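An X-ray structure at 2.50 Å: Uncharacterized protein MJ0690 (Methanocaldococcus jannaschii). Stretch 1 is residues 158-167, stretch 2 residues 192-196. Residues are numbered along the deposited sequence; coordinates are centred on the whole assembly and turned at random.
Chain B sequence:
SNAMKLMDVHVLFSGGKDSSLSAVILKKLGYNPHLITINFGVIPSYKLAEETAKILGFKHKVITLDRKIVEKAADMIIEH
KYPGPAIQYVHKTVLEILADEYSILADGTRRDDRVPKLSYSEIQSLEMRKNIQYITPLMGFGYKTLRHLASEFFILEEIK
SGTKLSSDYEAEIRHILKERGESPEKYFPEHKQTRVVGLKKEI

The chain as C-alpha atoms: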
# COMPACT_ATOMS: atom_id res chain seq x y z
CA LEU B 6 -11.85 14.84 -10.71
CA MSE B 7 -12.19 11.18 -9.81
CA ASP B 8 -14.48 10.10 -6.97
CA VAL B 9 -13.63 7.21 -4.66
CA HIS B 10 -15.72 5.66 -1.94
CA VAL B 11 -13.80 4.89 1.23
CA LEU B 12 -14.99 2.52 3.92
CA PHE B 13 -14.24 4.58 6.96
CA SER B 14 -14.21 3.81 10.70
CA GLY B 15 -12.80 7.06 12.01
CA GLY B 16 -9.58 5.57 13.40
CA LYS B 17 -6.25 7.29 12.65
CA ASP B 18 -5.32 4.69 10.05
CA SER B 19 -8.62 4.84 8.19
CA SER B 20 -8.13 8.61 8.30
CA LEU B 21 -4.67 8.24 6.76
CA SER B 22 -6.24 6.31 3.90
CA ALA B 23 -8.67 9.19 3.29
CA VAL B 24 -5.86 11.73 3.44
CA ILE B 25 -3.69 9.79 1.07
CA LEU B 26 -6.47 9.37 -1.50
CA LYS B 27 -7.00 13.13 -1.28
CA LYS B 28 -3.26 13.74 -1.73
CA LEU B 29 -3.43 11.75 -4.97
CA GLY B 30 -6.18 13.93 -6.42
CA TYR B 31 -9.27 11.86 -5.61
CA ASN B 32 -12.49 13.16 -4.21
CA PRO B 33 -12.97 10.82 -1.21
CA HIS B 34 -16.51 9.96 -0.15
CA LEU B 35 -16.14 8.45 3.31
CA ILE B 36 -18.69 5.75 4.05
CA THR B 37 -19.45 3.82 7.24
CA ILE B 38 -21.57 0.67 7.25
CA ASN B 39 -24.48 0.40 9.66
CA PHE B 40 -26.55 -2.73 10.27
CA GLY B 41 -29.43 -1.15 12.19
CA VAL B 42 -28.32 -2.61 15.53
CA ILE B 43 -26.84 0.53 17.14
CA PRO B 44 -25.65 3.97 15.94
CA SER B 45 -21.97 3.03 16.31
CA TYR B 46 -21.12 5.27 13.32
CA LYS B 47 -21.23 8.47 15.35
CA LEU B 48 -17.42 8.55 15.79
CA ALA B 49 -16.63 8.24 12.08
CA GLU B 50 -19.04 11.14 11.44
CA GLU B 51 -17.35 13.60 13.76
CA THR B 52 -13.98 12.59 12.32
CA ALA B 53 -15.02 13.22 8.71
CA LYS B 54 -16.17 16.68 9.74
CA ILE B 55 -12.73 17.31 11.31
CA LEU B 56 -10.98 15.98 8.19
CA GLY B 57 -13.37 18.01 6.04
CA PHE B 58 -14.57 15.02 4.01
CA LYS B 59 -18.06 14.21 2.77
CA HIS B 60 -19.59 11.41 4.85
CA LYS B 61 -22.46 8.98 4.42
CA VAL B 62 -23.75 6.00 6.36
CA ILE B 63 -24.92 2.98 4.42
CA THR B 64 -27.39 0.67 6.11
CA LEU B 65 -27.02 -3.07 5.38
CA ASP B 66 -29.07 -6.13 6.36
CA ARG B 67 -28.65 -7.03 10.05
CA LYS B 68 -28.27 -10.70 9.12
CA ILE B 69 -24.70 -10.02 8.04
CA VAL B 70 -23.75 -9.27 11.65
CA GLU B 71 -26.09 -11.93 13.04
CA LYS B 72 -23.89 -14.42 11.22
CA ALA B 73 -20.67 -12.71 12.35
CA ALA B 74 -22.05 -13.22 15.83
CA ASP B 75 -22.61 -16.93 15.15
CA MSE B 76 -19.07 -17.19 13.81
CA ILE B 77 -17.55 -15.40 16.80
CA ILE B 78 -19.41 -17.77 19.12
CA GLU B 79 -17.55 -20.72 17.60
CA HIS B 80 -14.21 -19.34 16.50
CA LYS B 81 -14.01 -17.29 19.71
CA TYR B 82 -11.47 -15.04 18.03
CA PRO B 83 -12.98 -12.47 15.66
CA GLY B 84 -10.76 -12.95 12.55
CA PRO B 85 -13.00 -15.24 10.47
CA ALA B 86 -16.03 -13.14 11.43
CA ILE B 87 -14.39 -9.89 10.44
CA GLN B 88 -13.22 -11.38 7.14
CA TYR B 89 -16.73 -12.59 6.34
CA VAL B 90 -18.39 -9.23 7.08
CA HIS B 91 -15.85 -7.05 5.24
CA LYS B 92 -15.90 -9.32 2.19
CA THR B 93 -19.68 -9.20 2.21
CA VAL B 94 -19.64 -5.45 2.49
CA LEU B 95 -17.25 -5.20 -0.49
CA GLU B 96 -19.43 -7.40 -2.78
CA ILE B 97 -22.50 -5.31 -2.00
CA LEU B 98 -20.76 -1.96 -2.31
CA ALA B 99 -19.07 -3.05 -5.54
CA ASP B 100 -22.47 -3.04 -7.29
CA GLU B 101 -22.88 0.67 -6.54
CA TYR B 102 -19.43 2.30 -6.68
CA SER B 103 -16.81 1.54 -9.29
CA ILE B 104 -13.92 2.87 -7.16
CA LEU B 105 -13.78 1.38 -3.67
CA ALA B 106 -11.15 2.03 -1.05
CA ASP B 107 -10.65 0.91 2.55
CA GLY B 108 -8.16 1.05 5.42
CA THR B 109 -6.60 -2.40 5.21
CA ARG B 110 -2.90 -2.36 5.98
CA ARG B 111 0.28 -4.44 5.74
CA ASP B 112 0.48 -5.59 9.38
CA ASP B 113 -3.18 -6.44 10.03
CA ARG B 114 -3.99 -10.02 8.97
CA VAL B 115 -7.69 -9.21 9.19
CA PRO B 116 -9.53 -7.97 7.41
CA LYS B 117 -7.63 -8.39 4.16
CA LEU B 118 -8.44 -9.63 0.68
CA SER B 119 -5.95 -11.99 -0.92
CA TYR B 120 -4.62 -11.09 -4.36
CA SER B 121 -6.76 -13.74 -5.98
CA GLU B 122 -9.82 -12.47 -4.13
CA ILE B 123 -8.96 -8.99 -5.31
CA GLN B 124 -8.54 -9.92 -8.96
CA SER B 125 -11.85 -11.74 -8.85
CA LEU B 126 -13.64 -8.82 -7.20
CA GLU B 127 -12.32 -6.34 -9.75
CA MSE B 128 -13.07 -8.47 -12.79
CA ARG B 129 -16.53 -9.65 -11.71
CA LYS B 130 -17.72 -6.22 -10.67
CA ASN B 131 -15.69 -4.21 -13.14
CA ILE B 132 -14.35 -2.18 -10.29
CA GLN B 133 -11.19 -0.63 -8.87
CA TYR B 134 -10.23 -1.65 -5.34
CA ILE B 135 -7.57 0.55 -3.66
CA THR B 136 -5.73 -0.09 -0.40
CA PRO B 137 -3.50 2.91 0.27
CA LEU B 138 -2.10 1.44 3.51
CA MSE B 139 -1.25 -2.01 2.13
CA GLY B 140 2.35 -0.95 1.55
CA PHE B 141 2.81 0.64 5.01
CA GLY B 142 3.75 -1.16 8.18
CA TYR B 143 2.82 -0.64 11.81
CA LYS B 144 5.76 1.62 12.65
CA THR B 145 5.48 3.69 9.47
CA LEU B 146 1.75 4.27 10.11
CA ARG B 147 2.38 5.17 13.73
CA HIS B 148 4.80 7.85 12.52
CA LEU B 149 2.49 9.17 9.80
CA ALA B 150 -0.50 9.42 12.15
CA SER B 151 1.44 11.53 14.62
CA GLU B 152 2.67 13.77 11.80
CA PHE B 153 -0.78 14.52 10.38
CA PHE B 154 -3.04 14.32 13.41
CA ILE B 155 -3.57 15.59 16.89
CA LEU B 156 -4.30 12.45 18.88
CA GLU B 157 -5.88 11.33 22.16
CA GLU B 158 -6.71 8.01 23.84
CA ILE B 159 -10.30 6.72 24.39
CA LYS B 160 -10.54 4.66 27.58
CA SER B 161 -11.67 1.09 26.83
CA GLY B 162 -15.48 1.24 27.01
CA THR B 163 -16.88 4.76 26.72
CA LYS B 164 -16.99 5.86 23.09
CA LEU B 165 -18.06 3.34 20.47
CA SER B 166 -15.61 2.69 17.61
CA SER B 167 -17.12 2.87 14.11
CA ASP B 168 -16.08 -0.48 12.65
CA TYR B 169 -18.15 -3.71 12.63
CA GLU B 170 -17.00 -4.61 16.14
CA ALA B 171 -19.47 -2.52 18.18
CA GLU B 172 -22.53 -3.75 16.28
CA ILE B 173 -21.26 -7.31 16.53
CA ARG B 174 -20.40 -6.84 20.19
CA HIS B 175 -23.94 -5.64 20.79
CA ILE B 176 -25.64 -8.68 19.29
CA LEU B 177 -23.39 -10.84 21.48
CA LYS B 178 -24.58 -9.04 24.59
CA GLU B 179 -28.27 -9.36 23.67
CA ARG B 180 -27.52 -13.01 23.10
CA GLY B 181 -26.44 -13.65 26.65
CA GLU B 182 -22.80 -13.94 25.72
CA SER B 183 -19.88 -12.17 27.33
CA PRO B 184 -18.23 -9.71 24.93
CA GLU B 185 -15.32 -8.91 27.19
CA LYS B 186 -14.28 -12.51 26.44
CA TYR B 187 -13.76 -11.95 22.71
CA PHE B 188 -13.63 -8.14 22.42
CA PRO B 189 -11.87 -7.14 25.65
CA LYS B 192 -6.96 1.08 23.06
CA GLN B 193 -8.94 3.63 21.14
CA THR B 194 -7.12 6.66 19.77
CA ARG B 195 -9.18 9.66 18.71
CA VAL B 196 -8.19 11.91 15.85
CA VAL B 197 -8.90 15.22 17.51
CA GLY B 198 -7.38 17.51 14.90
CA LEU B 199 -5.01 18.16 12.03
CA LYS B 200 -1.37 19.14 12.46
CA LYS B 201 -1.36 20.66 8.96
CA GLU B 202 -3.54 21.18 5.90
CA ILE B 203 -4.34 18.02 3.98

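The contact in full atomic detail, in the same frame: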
# COMPACT_ATOMS: atom_id res chain seq x y z
N GLU B 158 -6.22 9.36 23.55
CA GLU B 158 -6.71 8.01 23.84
C GLU B 158 -8.15 7.95 24.41
O GLU B 158 -8.53 8.75 25.26
CB GLU B 158 -5.74 7.26 24.77
CG GLU B 158 -6.08 7.34 26.27
CD GLU B 158 -6.41 5.98 26.88
OE1 GLU B 158 -7.57 5.52 26.74
OE2 GLU B 158 -5.52 5.37 27.51
N ILE B 159 -8.94 6.99 23.91
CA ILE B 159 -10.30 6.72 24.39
C ILE B 159 -10.27 5.50 25.31
O ILE B 159 -9.84 4.42 24.90
CB ILE B 159 -11.28 6.42 23.21
CG1 ILE B 159 -11.19 7.50 22.12
CG2 ILE B 159 -12.71 6.26 23.71
CD1 ILE B 159 -11.96 7.15 20.85
N LYS B 160 -10.75 5.67 26.54
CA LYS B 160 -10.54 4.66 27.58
C LYS B 160 -11.47 3.44 27.55
O LYS B 160 -12.50 3.41 28.24
CB LYS B 160 -10.59 5.31 28.97
CG LYS B 160 -9.74 4.60 30.03
CD LYS B 160 -8.25 4.87 29.82
CE LYS B 160 -7.49 3.60 29.51
NZ LYS B 160 -8.08 2.86 28.37
N SER B 161 -11.11 2.44 26.74
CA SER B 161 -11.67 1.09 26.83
C SER B 161 -13.15 0.93 26.43
O SER B 161 -13.44 0.33 25.39
CB SER B 161 -11.45 0.52 28.24
OG SER B 161 -10.08 0.58 28.61
N GLY B 162 -14.06 1.43 27.25
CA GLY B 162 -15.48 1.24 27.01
C GLY B 162 -16.33 2.46 27.32
O GLY B 162 -17.20 2.42 28.19
N THR B 163 -16.07 3.55 26.60
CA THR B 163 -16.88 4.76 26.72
C THR B 163 -17.46 5.11 25.35
O THR B 163 -18.66 4.95 25.11
CB THR B 163 -16.06 5.95 27.26
OG1 THR B 163 -14.79 6.01 26.59
CG2 THR B 163 -15.83 5.80 28.76
N LYS B 164 -16.60 5.58 24.46
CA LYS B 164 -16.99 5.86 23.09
C LYS B 164 -17.00 4.56 22.30
O LYS B 164 -16.23 3.65 22.57
CB LYS B 164 -16.03 6.85 22.44
CG LYS B 164 -16.71 7.96 21.64
CD LYS B 164 -17.45 7.41 20.43
CE LYS B 164 -18.44 8.44 19.89
NZ LYS B 164 -17.79 9.71 19.45
N LEU B 165 -17.90 4.50 21.32
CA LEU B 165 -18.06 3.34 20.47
C LEU B 165 -17.26 3.56 19.18
O LEU B 165 -17.46 4.56 18.48
CB LEU B 165 -19.54 3.14 20.13
CG LEU B 165 -20.61 2.76 21.17
CD1 LEU B 165 -20.79 1.24 21.24
CD2 LEU B 165 -20.36 3.35 22.57
N SER B 166 -16.35 2.64 18.87
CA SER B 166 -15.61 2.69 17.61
C SER B 166 -16.58 2.47 16.44
O SER B 166 -17.68 1.96 16.64
CB SER B 166 -14.49 1.66 17.59
OG SER B 166 -13.69 1.82 16.44
N SER B 167 -16.18 2.87 15.24
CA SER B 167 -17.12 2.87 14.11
C SER B 167 -16.90 1.75 13.09
O SER B 167 -17.41 1.82 11.98
CB SER B 167 -17.18 4.24 13.41
OG SER B 167 -17.91 5.20 14.16
N LYS B 192 -5.71 0.66 22.45
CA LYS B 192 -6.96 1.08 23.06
C LYS B 192 -7.93 1.61 22.01
O LYS B 192 -8.28 0.91 21.05
CB LYS B 192 -6.70 2.17 24.10
CG LYS B 192 -6.08 1.65 25.38
CD LYS B 192 -6.83 0.41 25.87
CE LYS B 192 -8.33 0.67 25.95
NZ LYS B 192 -9.13 -0.50 25.47
N GLN B 193 -8.37 2.84 22.21
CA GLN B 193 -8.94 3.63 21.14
C GLN B 193 -8.13 4.92 21.11
O GLN B 193 -7.81 5.49 22.15
CB GLN B 193 -10.43 3.92 21.38
CG GLN B 193 -11.39 2.83 20.91
CD GLN B 193 -12.84 3.31 20.84
OE1 GLN B 193 -13.65 3.02 21.72
NE2 GLN B 193 -13.17 4.04 19.77
N THR B 194 -7.76 5.36 19.92
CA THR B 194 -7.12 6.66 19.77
C THR B 194 -8.01 7.54 18.91
O THR B 194 -8.42 7.15 17.82
CB THR B 194 -5.72 6.55 19.14
OG1 THR B 194 -4.87 5.78 20.00
CG2 THR B 194 -5.12 7.93 18.95
N ARG B 195 -8.32 8.72 19.41
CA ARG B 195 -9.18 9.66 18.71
C ARG B 195 -8.36 10.67 17.91
O ARG B 195 -7.44 11.31 18.44
CB ARG B 195 -10.10 10.38 19.70
CG ARG B 195 -11.11 11.32 19.07
CD ARG B 195 -12.09 11.86 20.11
NE ARG B 195 -12.76 10.78 20.82
CZ ARG B 195 -13.61 10.94 21.84
NH1 ARG B 195 -13.91 12.17 22.27
NH2 ARG B 195 -14.17 9.89 22.42
N VAL B 196 -8.68 10.79 16.63
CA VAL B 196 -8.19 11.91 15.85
C VAL B 196 -8.94 13.13 16.34
O VAL B 196 -10.15 13.25 16.12
CB VAL B 196 -8.48 11.73 14.34
CG1 VAL B 196 -8.30 13.05 13.60
CG2 VAL B 196 -7.59 10.66 13.74

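Two exposed lysines come close together in this contact: Lys160 NZ lies 4.6 Å from Lys192 NZ, although like charges repel. An acidic neighbour offsets part of this charge, since Lys160 NZ forms a salt bridge with Glu158 OE1 at 3.2 Å and also donates a hydrogen bond to Ser161 OG at 3.0 Å. The CA-to-CB bond of Lys160 points away from the second stretch, but its flexible chain curls back until NZ is 3.3 Å from Lys192 CE. Lysine suits this exposed place because its long chain lets the ammonium group reach back to Glu158 OE1 and Ser161 OG while remaining near solvent.

The backbone link is short and antiparallel. Ile159 N donates to Gln193 O at 2.6 Å and nearly straight, at 171°, whereas the return bond from Gln193 N to Ile159 O is weak, 3.4 Å long and bent to 140°. The same Gln193 O also receives a CA-H...O contact from Glu158 CA at 3.2 Å. Glu158 pairs with Thr194, their side chains sharing one face of the sheet; Ile159 and Gln193 share the other.

On that second face Ile159 is buried, and its CB comes within 3.2 Å of Gln193 CB. With chi1 m and chi2 t, it extends CD1 to 3.7 Å from Arg195 NE, at the edge of the guanidinium. A branched aliphatic side chain suits this place, filling space without needing a polar partner. Lys164 meets the same guanidinium obliquely through its aliphatic part, CG lying 3.3 Å from Arg195 NH2.

Gln193 has the most surface covered, 143 Å² of a combined 575 Å² for the contact. Its extended side chain carries the amide to the loop, beside Lys164 and Ser166. Ser166 points toward the second stretch, and its CB packs against the end of the Gln193 side chain, whereas Gly162 and Thr163 make no contact as the loop swings clear.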